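Local coordinates for alpha-1,3-glucanase (Paenibacillus glycanilyticus, PDB 6K0P), which hydrolyses alpha-1,3-glucan, as a family 87 glycoside hydrolase whose catalytic domain binds nigerose at several separate places, at residues A[17-22]-A[346-351]; A[71-76]-A[173-178]; A[81-86]-A[107-112]; A[90-95]-A[154-159]. The protein carries 1 engineered substitution. All blocks are in the same frame, centred on the assembly; numbering follows the deposited sequence. Where two conformers were deposited one is given.

Contact 1: A[17-22]-A[346-351]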
loop_
_atom_site.group_PDB
_atom_site.type_symbol
_atom_site.label_atom_id
_atom_site.label_comp_id
_atom_site.label_asym_id
_atom_site.label_seq_id
_atom_site.Cartn_x
_atom_site.Cartn_y
_atom_site.Cartn_z
ATOM N N MET A 17 -8.039 10.899 -5.439
ATOM C CA MET A 17 -9.141 9.960 -5.377
ATOM C C MET A 17 -10.443 10.678 -5.035
ATOM O O MET A 17 -10.437 11.773 -4.464
ATOM C CB MET A 17 -8.844 8.881 -4.324
ATOM C CG MET A 17 -7.468 8.217 -4.474
ATOM S SD MET A 17 -7.165 7.398 -6.059
ATOM C CE MET A 17 -8.595 6.329 -6.167
ATOM N N PRO A 18 -11.591 10.092 -5.396
ATOM C CA PRO A 18 -12.872 10.763 -5.121
ATOM C C PRO A 18 -13.306 10.695 -3.670
ATOM O O PRO A 18 -14.248 11.402 -3.290
ATOM C CB PRO A 18 -13.867 10.007 -6.013
ATOM C CG PRO A 18 -13.271 8.679 -6.206
ATOM C CD PRO A 18 -11.768 8.883 -6.219
ATOM N N PHE A 19 -12.667 9.866 -2.856
ATOM C CA PHE A 19 -12.997 9.795 -1.447
ATOM C C PHE A 19 -12.063 10.686 -0.645
ATOM O O PHE A 19 -10.921 10.946 -1.042
ATOM C CB PHE A 19 -12.955 8.353 -0.929
ATOM C CG PHE A 19 -11.703 7.604 -1.280
ATOM C CD1 PHE A 19 -10.589 7.656 -0.453
ATOM C CD2 PHE A 19 -11.653 6.815 -2.415
ATOM C CE1 PHE A 19 -9.438 6.942 -0.773
ATOM C CE2 PHE A 19 -10.508 6.100 -2.738
ATOM C CZ PHE A 19 -9.400 6.167 -1.917
ATOM N N THR A 20 -12.585 11.179 0.473
ATOM C CA THR A 20 -11.847 11.974 1.443
ATOM C C THR A 20 -11.577 11.095 2.656
ATOM O O THR A 20 -12.457 10.349 3.094
ATOM C CB THR A 20 -12.699 13.171 1.873
ATOM O OG1 THR A 20 -12.974 13.985 0.725
ATOM C CG2 THR A 20 -11.984 14.019 2.927
ATOM N N ILE A 21 -10.359 11.168 3.186
ATOM C CA ILE A 21 -9.973 10.416 4.374
ATOM C C ILE A 21 -9.972 11.353 5.570
ATOM O O ILE A 21 -9.316 12.404 5.551
ATOM C CB ILE A 21 -8.594 9.767 4.195
ATOM C CG1 ILE A 21 -8.647 8.738 3.069
ATOM C CG2 ILE A 21 -8.127 9.151 5.517
ATOM C CD1 ILE A 21 -7.302 8.265 2.643
ATOM N N MET A 22 -10.693 10.975 6.622
ATOM C CA MET A 22 -10.753 11.787 7.831
ATOM C C MET A 22 -10.382 10.946 9.040
ATOM O O MET A 22 -10.971 9.884 9.266
ATOM C CB MET A 22 -12.145 12.397 7.993
ATOM C CG MET A 22 -12.516 13.258 6.784
ATOM S SD MET A 22 -13.869 14.378 7.134
ATOM C CE MET A 22 -15.162 13.208 7.440
ATOM N N ASN A 346 -1.928 7.201 -10.314
ATOM C CA ASN A 346 -3.137 7.610 -9.609
ATOM C C ASN A 346 -3.839 6.430 -8.948
ATOM O O ASN A 346 -5.050 6.251 -9.075
ATOM C CB ASN A 346 -4.094 8.411 -10.500
ATOM C CG ASN A 346 -4.909 9.397 -9.700
ATOM O OD1 ASN A 346 -4.352 10.292 -9.064
ATOM N ND2 ASN A 346 -6.231 9.229 -9.699
ATOM N N ASN A 347 -3.061 5.635 -8.219
ATOM C CA ASN A 347 -3.573 4.498 -7.473
ATOM C C ASN A 347 -3.382 4.740 -5.983
ATOM O O ASN A 347 -2.403 5.363 -5.557
ATOM C CB ASN A 347 -2.845 3.222 -7.872
ATOM C CG ASN A 347 -2.983 2.923 -9.352
ATOM O OD1 ASN A 347 -4.054 2.548 -9.815
ATOM N ND2 ASN A 347 -1.901 3.093 -10.103
ATOM N N TYR A 348 -4.328 4.231 -5.204
ATOM C CA TYR A 348 -4.340 4.375 -3.754
ATOM C C TYR A 348 -4.246 2.989 -3.143
ATOM O O TYR A 348 -5.031 2.100 -3.496
ATOM C CB TYR A 348 -5.652 5.039 -3.301
ATOM C CG TYR A 348 -5.838 5.078 -1.798
ATOM C CD1 TYR A 348 -6.426 4.012 -1.117
ATOM C CD2 TYR A 348 -5.454 6.189 -1.060
ATOM C CE1 TYR A 348 -6.592 4.036 0.256
ATOM C CE2 TYR A 348 -5.618 6.228 0.316
ATOM C CZ TYR A 348 -6.193 5.149 0.967
ATOM O OH TYR A 348 -6.360 5.177 2.341
ATOM N N ALA A 349 -3.297 2.808 -2.222
ATOM C CA ALA A 349 -3.145 1.556 -1.496
ATOM C C ALA A 349 -3.185 1.836 -0.004
ATOM O O ALA A 349 -2.550 2.781 0.474
ATOM C CB ALA A 349 -1.819 0.865 -1.833
ATOM N N ARG A 350 -3.935 1.013 0.726
ATOM C CA ARG A 350 -3.925 1.063 2.184
ATOM C C ARG A 350 -3.968 -0.364 2.707
ATOM O O ARG A 350 -4.802 -1.162 2.270
ATOM C CB ARG A 350 -5.122 1.849 2.739
ATOM C CG ARG A 350 -5.103 1.934 4.269
ATOM C CD ARG A 350 -6.250 2.777 4.797
ATOM N NE ARG A 350 -7.562 2.123 4.712
ATOM C CZ ARG A 350 -8.647 2.669 4.158
ATOM N NH1 ARG A 350 -8.598 3.882 3.602
ATOM N NH2 ARG A 350 -9.798 2.011 4.179
ATOM N N GLY A 351 -3.086 -0.689 3.645
ATOM C CA GLY A 351 -3.107 -2.016 4.229
ATOM C C GLY A 351 -2.523 -3.136 3.391
ATOM O O GLY A 351 -2.947 -4.290 3.536
#

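Contact 2: A[71-76]-A[173-178]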
loop_
_atom_site.group_PDB
_atom_site.type_symbol
_atom_site.label_atom_id
_atom_site.label_comp_id
_atom_site.label_asym_id
_atom_site.label_seq_id
_atom_site.Cartn_x
_atom_site.Cartn_y
_atom_site.Cartn_z
ATOM N N PRO A 71 -19.479 16.452 -0.178
ATOM C CA PRO A 71 -20.727 15.675 -0.104
ATOM C C PRO A 71 -20.430 14.181 -0.118
ATOM O O PRO A 71 -19.435 13.741 -0.689
ATOM C CB PRO A 71 -21.486 16.092 -1.370
ATOM C CG PRO A 71 -20.906 17.449 -1.724
ATOM C CD PRO A 71 -19.464 17.377 -1.330
ATOM N N ALA A 72 -21.304 13.399 0.517
ATOM C CA ALA A 72 -21.064 11.959 0.579
ATOM C C ALA A 72 -22.364 11.180 0.711
ATOM O O ALA A 72 -23.251 11.564 1.473
ATOM C CB ALA A 72 -20.150 11.605 1.763
ATOM N N ASN A 73 -22.447 10.062 -0.021
ATOM C CA ASN A 73 -23.467 9.041 0.195
ATOM C C ASN A 73 -22.873 7.693 0.582
ATOM O O ASN A 73 -23.628 6.728 0.767
ATOM C CB ASN A 73 -24.371 8.857 -1.042
ATOM C CG ASN A 73 -23.587 8.542 -2.319
ATOM O OD1 ASN A 73 -22.403 8.276 -2.281
ATOM N ND2 ASN A 73 -24.268 8.585 -3.466
ATOM N N ALA A 74 -21.551 7.585 0.695
ATOM C CA ALA A 74 -20.916 6.296 0.923
ATOM C C ALA A 74 -19.724 6.476 1.844
ATOM O O ALA A 74 -19.090 7.537 1.863
ATOM C CB ALA A 74 -20.464 5.670 -0.399
ATOM N N PHE A 75 -19.419 5.419 2.595
ATOM C CA PHE A 75 -18.503 5.527 3.726
ATOM C C PHE A 75 -17.708 4.245 3.883
ATOM O O PHE A 75 -18.245 3.146 3.698
ATOM C CB PHE A 75 -19.279 5.804 5.023
ATOM C CG PHE A 75 -20.110 7.050 4.952
ATOM C CD1 PHE A 75 -19.547 8.283 5.242
ATOM C CD2 PHE A 75 -21.425 6.998 4.519
ATOM C CE1 PHE A 75 -20.292 9.438 5.135
ATOM C CE2 PHE A 75 -22.167 8.157 4.396
ATOM C CZ PHE A 75 -21.604 9.374 4.717
ATOM N N VAL A 76 -16.441 4.384 4.266
ATOM C CA VAL A 76 -15.626 3.246 4.683
ATOM C C VAL A 76 -15.069 3.549 6.069
ATOM O O VAL A 76 -14.403 4.574 6.269
ATOM C CB VAL A 76 -14.503 2.913 3.687
ATOM C CG1 VAL A 76 -13.708 1.703 4.189
ATOM C CG2 VAL A 76 -15.085 2.625 2.293
ATOM N N GLU A 173 -17.391 9.483 0.412
ATOM C CA GLU A 173 -17.397 9.554 -1.043
ATOM C C GLU A 173 -18.809 9.850 -1.524
ATOM O O GLU A 173 -19.789 9.354 -0.957
ATOM C CB GLU A 173 -16.894 8.231 -1.649
ATOM C CG GLU A 173 -16.602 8.301 -3.141
ATOM C CD GLU A 173 -15.965 7.032 -3.687
ATOM O OE1 GLU A 173 -15.490 6.198 -2.884
ATOM O OE2 GLU A 173 -15.951 6.873 -4.923
ATOM N N ASN A 174 -18.906 10.661 -2.579
ATOM C CA ASN A 174 -20.165 10.883 -3.286
ATOM C C ASN A 174 -20.131 10.013 -4.541
ATOM O O ASN A 174 -19.523 10.378 -5.552
ATOM C CB ASN A 174 -20.333 12.358 -3.627
ATOM C CG ASN A 174 -21.673 12.650 -4.256
ATOM O OD1 ASN A 174 -22.549 11.786 -4.292
ATOM N ND2 ASN A 174 -21.850 13.878 -4.744
ATOM N N VAL A 175 -20.776 8.861 -4.468
ATOM C CA VAL A 175 -20.731 7.871 -5.538
ATOM C C VAL A 175 -21.860 8.150 -6.522
ATOM O O VAL A 175 -23.032 8.258 -6.134
ATOM C CB VAL A 175 -20.849 6.457 -4.953
ATOM C CG1 VAL A 175 -20.682 5.411 -6.050
ATOM C CG2 VAL A 175 -19.782 6.260 -3.873
ATOM N N ALA A 176 -21.501 8.267 -7.807
ATOM C CA ALA A 176 -22.489 8.454 -8.854
ATOM C C ALA A 176 -23.380 7.216 -8.959
ATOM O O ALA A 176 -23.010 6.130 -8.504
ATOM C CB ALA A 176 -21.768 8.655 -10.185
ATOM N N PRO A 177 -24.559 7.353 -9.556
ATOM C CA PRO A 177 -25.400 6.176 -9.839
ATOM C C PRO A 177 -24.657 5.181 -10.713
ATOM O O PRO A 177 -23.702 5.555 -11.416
ATOM C CB PRO A 177 -26.606 6.775 -10.588
ATOM C CG PRO A 177 -26.631 8.209 -10.189
ATOM C CD PRO A 177 -25.204 8.618 -9.952
ATOM N N PRO A 178 -25.060 3.907 -10.697
ATOM C CA PRO A 178 -24.337 2.893 -11.477
ATOM C C PRO A 178 -24.393 3.158 -12.972
ATOM O O PRO A 178 -25.409 3.608 -13.511
ATOM C CB PRO A 178 -25.053 1.586 -11.121
ATOM C CG PRO A 178 -26.418 2.012 -10.666
ATOM C CD PRO A 178 -26.201 3.332 -9.965
#

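Contact 3: A[81-86]-A[107-112]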
loop_
_atom_site.group_PDB
_atom_site.type_symbol
_atom_site.label_atom_id
_atom_site.label_comp_id
_atom_site.label_asym_id
_atom_site.label_seq_id
_atom_site.Cartn_x
_atom_site.Cartn_y
_atom_site.Cartn_z
ATOM N N VAL A 81 -12.080 -4.534 15.904
ATOM C CA VAL A 81 -12.987 -5.181 16.848
ATOM C C VAL A 81 -12.297 -6.425 17.389
ATOM O O VAL A 81 -11.189 -6.767 16.961
ATOM C CB VAL A 81 -14.349 -5.513 16.205
ATOM C CG1 VAL A 81 -15.047 -4.226 15.787
ATOM C CG2 VAL A 81 -14.196 -6.456 15.006
ATOM N N ALA A 82 -12.947 -7.098 18.335
ATOM C CA ALA A 82 -12.360 -8.278 18.955
ATOM C C ALA A 82 -12.128 -9.379 17.928
ATOM O O ALA A 82 -12.843 -9.497 16.933
ATOM C CB ALA A 82 -13.303 -8.805 20.035
ATOM N N GLU A 83 -11.117 -10.203 18.190
ATOM C CA GLU A 83 -10.894 -11.389 17.372
ATOM C C GLU A 83 -12.142 -12.269 17.335
ATOM O O GLU A 83 -12.904 -12.342 18.305
ATOM C CB GLU A 83 -9.700 -12.174 17.940
ATOM C CG GLU A 83 -9.499 -13.597 17.398
ATOM C CD GLU A 83 -9.122 -13.656 15.917
ATOM O OE1 GLU A 83 -9.909 -13.170 15.067
ATOM O OE2 GLU A 83 -8.039 -14.215 15.602
ATOM N N ASN A 84 -12.365 -12.899 16.179
ATOM C CA ASN A 84 -13.455 -13.857 15.979
ATOM C C ASN A 84 -14.820 -13.256 16.307
ATOM O O ASN A 84 -15.652 -13.862 16.987
ATOM C CB ASN A 84 -13.218 -15.162 16.742
ATOM C CG ASN A 84 -14.100 -16.291 16.248
ATOM O OD1 ASN A 84 -14.419 -16.372 15.059
ATOM N ND2 ASN A 84 -14.501 -17.168 17.158
ATOM N N THR A 85 -15.061 -12.045 15.812
ATOM C CA THR A 85 -16.343 -11.401 16.060
ATOM C C THR A 85 -16.846 -10.705 14.809
ATOM O O THR A 85 -16.070 -10.275 13.945
ATOM C CB THR A 85 -16.332 -10.374 17.208
ATOM O OG1 THR A 85 -15.616 -9.212 16.803
ATOM C CG2 THR A 85 -15.700 -10.938 18.461
ATOM N N THR A 86 -18.164 -10.612 14.735
ATOM C CA THR A 86 -18.858 -9.777 13.768
ATOM C C THR A 86 -19.946 -9.024 14.512
ATOM O O THR A 86 -20.403 -9.435 15.586
ATOM C CB THR A 86 -19.516 -10.597 12.651
ATOM O OG1 THR A 86 -20.579 -11.385 13.211
ATOM C CG2 THR A 86 -18.501 -11.504 11.966
ATOM N N PHE A 107 -10.956 -10.800 8.489
ATOM C CA PHE A 107 -9.747 -10.637 7.689
ATOM C C PHE A 107 -8.568 -10.063 8.464
ATOM O O PHE A 107 -7.472 -9.959 7.901
ATOM C CB PHE A 107 -10.047 -9.784 6.449
ATOM C CG PHE A 107 -10.986 -10.457 5.487
ATOM C CD1 PHE A 107 -10.524 -11.462 4.661
ATOM C CD2 PHE A 107 -12.334 -10.108 5.438
ATOM C CE1 PHE A 107 -11.375 -12.110 3.778
ATOM C CE2 PHE A 107 -13.202 -10.748 4.555
ATOM C CZ PHE A 107 -12.719 -11.752 3.723
ATOM N N SER A 108 -8.763 -9.687 9.724
ATOM C CA SER A 108 -7.704 -9.136 10.553
ATOM C C SER A 108 -7.193 -10.195 11.532
ATOM O O SER A 108 -7.674 -11.334 11.568
ATOM C CB SER A 108 -8.211 -7.886 11.276
ATOM O OG SER A 108 -9.454 -8.155 11.916
ATOM N N TYR A 109 -6.200 -9.799 12.338
ATOM C CA TYR A 109 -5.555 -10.633 13.350
ATOM C C TYR A 109 -4.670 -11.708 12.728
ATOM O O TYR A 109 -5.120 -12.831 12.467
ATOM C CB TYR A 109 -6.565 -11.212 14.355
ATOM C CG TYR A 109 -7.153 -10.159 15.272
ATOM C CD1 TYR A 109 -8.165 -9.313 14.832
ATOM C CD2 TYR A 109 -6.692 -10.009 16.574
ATOM C CE1 TYR A 109 -8.695 -8.343 15.656
ATOM C CE2 TYR A 109 -7.218 -9.041 17.404
ATOM C CZ TYR A 109 -8.222 -8.219 16.943
ATOM O OH TYR A 109 -8.756 -7.255 17.763
ATOM N N LEU A 110 -3.410 -11.357 12.482
ATOM C CA LEU A 110 -2.405 -12.275 11.964
ATOM C C LEU A 110 -1.331 -12.410 13.036
ATOM O O LEU A 110 -0.934 -11.415 13.648
ATOM C CB LEU A 110 -1.812 -11.736 10.647
ATOM C CG LEU A 110 -2.624 -11.906 9.350
ATOM C CD1 LEU A 110 -2.774 -13.385 9.005
ATOM C CD2 LEU A 110 -4.001 -11.229 9.402
ATOM N N TYR A 111 -0.866 -13.637 13.276
ATOM C CA TYR A 111 -0.128 -13.951 14.495
ATOM C C TYR A 111 1.353 -14.189 14.226
ATOM O O TYR A 111 1.731 -14.785 13.212
ATOM C CB TYR A 111 -0.765 -15.147 15.219
ATOM C CG TYR A 111 -2.140 -14.804 15.738
ATOM C CD1 TYR A 111 -3.252 -14.937 14.926
ATOM C CD2 TYR A 111 -2.322 -14.304 17.025
ATOM C CE1 TYR A 111 -4.511 -14.593 15.371
ATOM C CE2 TYR A 111 -3.589 -13.960 17.485
ATOM C CZ TYR A 111 -4.676 -14.107 16.645
ATOM O OH TYR A 111 -5.944 -13.775 17.069
ATOM N N ALA A 112 2.183 -13.706 15.146
ATOM C CA ALA A 112 3.630 -13.886 15.099
ATOM C C ALA A 112 4.167 -13.636 16.504
ATOM O O ALA A 112 3.410 -13.616 17.480
ATOM C CB ALA A 112 4.266 -12.952 14.063
HETATM O O HOH W 1 -10.493 -5.907 13.339
#

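Contact 4: A[90-95]-A[154-159]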
loop_
_atom_site.group_PDB
_atom_site.type_symbol
_atom_site.label_atom_id
_atom_site.label_comp_id
_atom_site.label_asym_id
_atom_site.label_seq_id
_atom_site.Cartn_x
_atom_site.Cartn_y
_atom_site.Cartn_z
ATOM N N SER A 90 -23.073 2.009 14.696
ATOM C CA SER A 90 -24.126 2.828 14.116
ATOM C C SER A 90 -23.598 4.113 13.496
ATOM O O SER A 90 -22.593 4.678 13.941
ATOM C CB SER A 90 -25.162 3.172 15.173
ATOM O OG SER A 90 -25.732 1.985 15.679
ATOM N N ILE A 91 -24.297 4.583 12.459
ATOM C CA ILE A 91 -23.965 5.840 11.797
ATOM C C ILE A 91 -25.161 6.777 11.869
ATOM O O ILE A 91 -26.306 6.357 11.644
ATOM C CB ILE A 91 -23.468 5.646 10.347
ATOM C CG1 ILE A 91 -23.089 6.993 9.722
ATOM C CG2 ILE A 91 -24.513 4.924 9.484
ATOM C CD1 ILE A 91 -22.350 6.859 8.373
ATOM N N TYR A 92 -24.887 8.035 12.210
ATOM C CA TYR A 92 -25.880 9.091 12.338
ATOM C C TYR A 92 -25.498 10.249 11.425
ATOM O O TYR A 92 -24.312 10.536 11.223
ATOM C CB TYR A 92 -25.881 9.648 13.768
ATOM C CG TYR A 92 -26.505 8.766 14.822
ATOM C CD1 TYR A 92 -25.926 7.557 15.187
ATOM C CD2 TYR A 92 -27.661 9.161 15.479
ATOM C CE1 TYR A 92 -26.499 6.754 16.165
ATOM C CE2 TYR A 92 -28.238 8.375 16.455
ATOM C CZ TYR A 92 -27.661 7.175 16.790
ATOM O OH TYR A 92 -28.249 6.408 17.761
ATOM N N ALA A 93 -26.517 10.928 10.882
ATOM C CA ALA A 93 -26.333 12.159 10.121
ATOM C C ALA A 93 -27.118 13.257 10.820
ATOM O O ALA A 93 -28.340 13.143 10.982
ATOM C CB ALA A 93 -26.820 12.003 8.676
ATOM N N ASP A 94 -26.409 14.310 11.243
ATOM C CA ASP A 94 -27.006 15.430 11.974
ATOM C C ASP A 94 -27.875 14.952 13.132
ATOM O O ASP A 94 -28.966 15.469 13.384
ATOM C CB ASP A 94 -27.755 16.381 11.041
ATOM C CG ASP A 94 -26.835 17.070 10.063
ATOM O OD1 ASP A 94 -25.646 17.279 10.400
ATOM O OD2 ASP A 94 -27.300 17.405 8.956
ATOM N N GLY A 95 -27.387 13.937 13.840
ATOM C CA GLY A 95 -28.042 13.471 15.043
ATOM C C GLY A 95 -29.133 12.449 14.840
ATOM O O GLY A 95 -29.719 11.989 15.831
ATOM N N LYS A 154 -21.804 10.946 12.663
ATOM C CA LYS A 154 -21.402 10.425 13.961
ATOM C C LYS A 154 -21.350 8.904 13.882
ATOM O O LYS A 154 -22.280 8.271 13.373
ATOM C CB LYS A 154 -22.393 10.901 15.025
ATOM C CG LYS A 154 -22.111 10.412 16.424
ATOM C CD LYS A 154 -23.000 11.129 17.452
ATOM C CE LYS A 154 -24.478 10.892 17.182
ATOM N NZ LYS A 154 -25.242 11.121 18.453
ATOM N N ILE A 155 -20.244 8.323 14.343
ATOM C CA ILE A 155 -20.123 6.882 14.513
ATOM C C ILE A 155 -20.360 6.627 15.988
ATOM O O ILE A 155 -19.633 7.164 16.828
ATOM C CB ILE A 155 -18.730 6.390 14.098
ATOM C CG1 ILE A 155 -18.415 6.815 12.662
ATOM C CG2 ILE A 155 -18.629 4.876 14.263
ATOM C CD1 ILE A 155 -19.404 6.272 11.624
ATOM N N GLN A 156 -21.385 5.843 16.315
ATOM C CA GLN A 156 -21.816 5.705 17.700
ATOM C C GLN A 156 -22.121 4.249 18.017
ATOM O O GLN A 156 -22.712 3.528 17.205
ATOM C CB GLN A 156 -23.057 6.568 17.957
ATOM C CG GLN A 156 -23.603 6.513 19.377
ATOM C CD GLN A 156 -24.563 7.648 19.646
ATOM O OE1 GLN A 156 -24.159 8.806 19.699
ATOM N NE2 GLN A 156 -25.841 7.325 19.813
ATOM N N LYS A 157 -21.717 3.829 19.212
ATOM C CA LYS A 157 -21.936 2.463 19.676
ATOM C C LYS A 157 -23.242 2.434 20.458
ATOM O O LYS A 157 -23.291 2.854 21.616
ATOM C CB LYS A 157 -20.757 2.016 20.534
ATOM C CG LYS A 157 -20.470 0.525 20.454
ATOM C CD LYS A 157 -19.249 0.146 21.300
ATOM C CE LYS A 157 -19.623 0.030 22.763
ATOM N NZ LYS A 157 -20.550 -1.101 23.046
ATOM N N ASP A 158 -24.302 1.944 19.826
ATOM C CA ASP A 158 -25.622 1.887 20.440
ATOM C C ASP A 158 -25.863 0.498 21.030
ATOM O O ASP A 158 -25.069 -0.430 20.857
ATOM C CB ASP A 158 -26.709 2.234 19.409
ATOM C CG ASP A 158 -26.750 3.718 19.066
ATOM O OD1 ASP A 158 -26.291 4.539 19.883
ATOM O OD2 ASP A 158 -27.265 4.070 17.978
ATOM N N ALA A 159 -26.985 0.359 21.739
ATOM C CA ALA A 159 -27.365 -0.953 22.240
ATOM C C ALA A 159 -27.453 -1.933 21.078
ATOM O O ALA A 159 -28.009 -1.615 20.024
ATOM C CB ALA A 159 -28.716 -0.867 22.956
HETATM O O HOH W 2 -28.023 11.627 18.157
#

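Contact 1: A[17-22]-A[346-351]
F19 and Y348 make an aromatic contact between the amino-terminal beta domain and the right-handed parallel beta-helix, with M17 and I21 packed around the same tyrosine. The pair is T-shaped (edge-to-face): the ring planes stand at 86°, the centroids are 5.0 Å apart, and the edge of F19 is turned toward a face of Y348. F19 CZ leads and lies 3.7 Å from Y348 CG, so it meets the face toward the rim rather than at the centre. M17 CB covers one face of the F19 ring. With Y348 CG anti to the backbone N (chi1 173°), the tyrosine ring is carried out toward F19. Y348 belongs to strand 343-350 of the beta-helix, paired in parallel with strands 319-326 and 374-383, whereas strand 20-23 runs antiparallel to strand 165-173 in the other domain. Beyond the ring, R350 NH1 donates to Y348 OH (2.9 Å, 142°); the same guanidinium forms salt bridges with E171 and D138 of the amino-terminal domain. An alanine in place of Y348 would probably leave the F19 edge without a face to meet and R350 NH1 without one of its acceptors. M17 CG also packs on Y348 CB at 3.8 Å, while the I21 side chain reaches the tyrosine tip to tip, CD1 lying 3.5 Å from Y348 CE2; M17 and I21 each have a second conformer, which makes their exact fit less certain.

Contact 2: A[71-76]-A[173-178]
The side-chain amide of N73 lies against the backbone of V175 and bonds to it twice, much as a neighbouring strand would. V175 N donates to N73 OD1 at 2.8 Å, nearly straight at 175°. In return N73 ND2 donates to V175 O at 3.0 Å; this second bond is also close to linear (171°), lies in the amide plane of N73 and uses a lone pair of the V175 carbonyl. A chi1 of 55° puts N73 CG between its own backbone N and carbonyl carbon, which brings the amide to V175. Next to this pairing the backbones form a classic beta bulge: the two residues N73 and A74 stand opposite the single residue E173, and E173 O accepts from N73 N at 2.9 Å and from A74 N at 3.0 Å. E173 N closes the pair by donating to A74 O. The side chains of A74 and E173 rise on the same face of the sheet, where A74 CB packs on V175 CG2 (3.6 Å) beside W240; the E173 carboxylate, on its extended chain, reaches R324 in a salt bridge and W240 in a hydrogen bond. The bulge lies where strand 72-80 meets the end of strand 165-173, in the galactose-binding-domain-like beta-sandwich. A leucine in place of N73 would probably leave V175 N and V175 O without these partners and set the chain after E173 freer to move. The two amide bonds thus continue strand-like pairing past the last bridge, holding the start of the linker to the beta-helix by polar contacts.

Contact 3: A[81-86]-A[107-112]
E83 reaches across from the loop between strands 72-80 and 86-93 to two tyrosines, Y109 and Y111. Its CB lies over a face of the Y109 ring, 4.0 Å from the centroid and 14° off the ring normal, a CH-pi contact. CG is anti to the backbone N (chi1 167°) and approaches the hydroxyl of Y111. A bend at chi2 (66°) then places CD, which passes Y109 CB at 3.9 Å. At the tip the two oxygens part company. OE1 turns back to its own loop and accepts from N84 N at 2.7 Å; OE2 accepts from Y111 OH at 2.6 Å, on its anti side and well out of the carboxylate plane. E83 and Y111 meet tip to tip, whereas E83 and Y109 run alongside in opposing senses.

Y109 adds its own bond, its OH donating to V81 O at 2.6 Å, and that hydroxyl is also bonded to Y45. Separately, a water bridges S108 OG (2.9 Å) and, weakly, V81 N. The contact thus ties a loop of the galactose-binding-domain-like sandwich to the segment leading into the two-stranded antiparallel sheet of 110-112 and 131-133. F107, at the start of that segment, touches a bound glucose and stacks on H305 of the beta-helix.

With one phenol hydroxyl and one backbone N-H donating to it, the E83 carboxylate is likely to be favoured in its ionised form, and the hydroxyl of Y111 would be polarised by its charge.

Contact 4: A[90-95]-A[154-159]
S90 with Q156 and Y92 with K154 are hydrogen-bonded pairs of two antiparallel strands, and I91 with I155 is the non-hydrogen-bonded pair between them. The short axes approach to 4.8 Å at 149°, and four backbone hydrogen bonds join the strands. They are the middle two of a four-stranded sheet in the galactose-binding-domain-like beta-sandwich. I91 and I155 point to the inner face, where they pack on F75 and L77 of strand 72-80 in the facing sheet.

The other face carries a chain of polar contacts. K154 lies alongside Y92, pointing the same way; CE and NZ are both over the tyrosine ring, NZ 4.5 Å from the centroid and 17° off its normal, a cation-pi contact that K154 also makes with Y63. Its CG is anti to the backbone N, and a bend at chi3 (60°) places CE above the ring. K154 NZ donates to Q156 OE1 (2.8 Å), and a water links it to G95 O. Q156 NE2 donates in its own amide plane to the syn lone pair of D158 OD1, also at 2.8 Å. D158 OD2 lies in the plane of the Y92 ring, at its edge, and accepts from Y92 OH at 2.5 Å on its syn side.

How the contacts relate
Contacts 2, 3 and 4 all lie within the amino-terminal domain, and contact 1 joins that domain to the beta-helix, enclosing the other three along the chain. Contacts 1 and 2 touch: P18 CG lies 3.5 Å from E173 OE2. Contact 2 meets contact 4 through the sandwich interior, F75 CD2 to I91 CD1 at 4.0 Å. Contacts 3 and 4 adjoin in sequence and their segments alternate along the chain, with no other touch. Through F107, contact 3 belongs to a glycan pocket; the side chains of V81 and, in contact 2, A74 are each about 9 Å from a bound glucose. In contact 1 the I21 side chain is about 8 Å from the calcium ion.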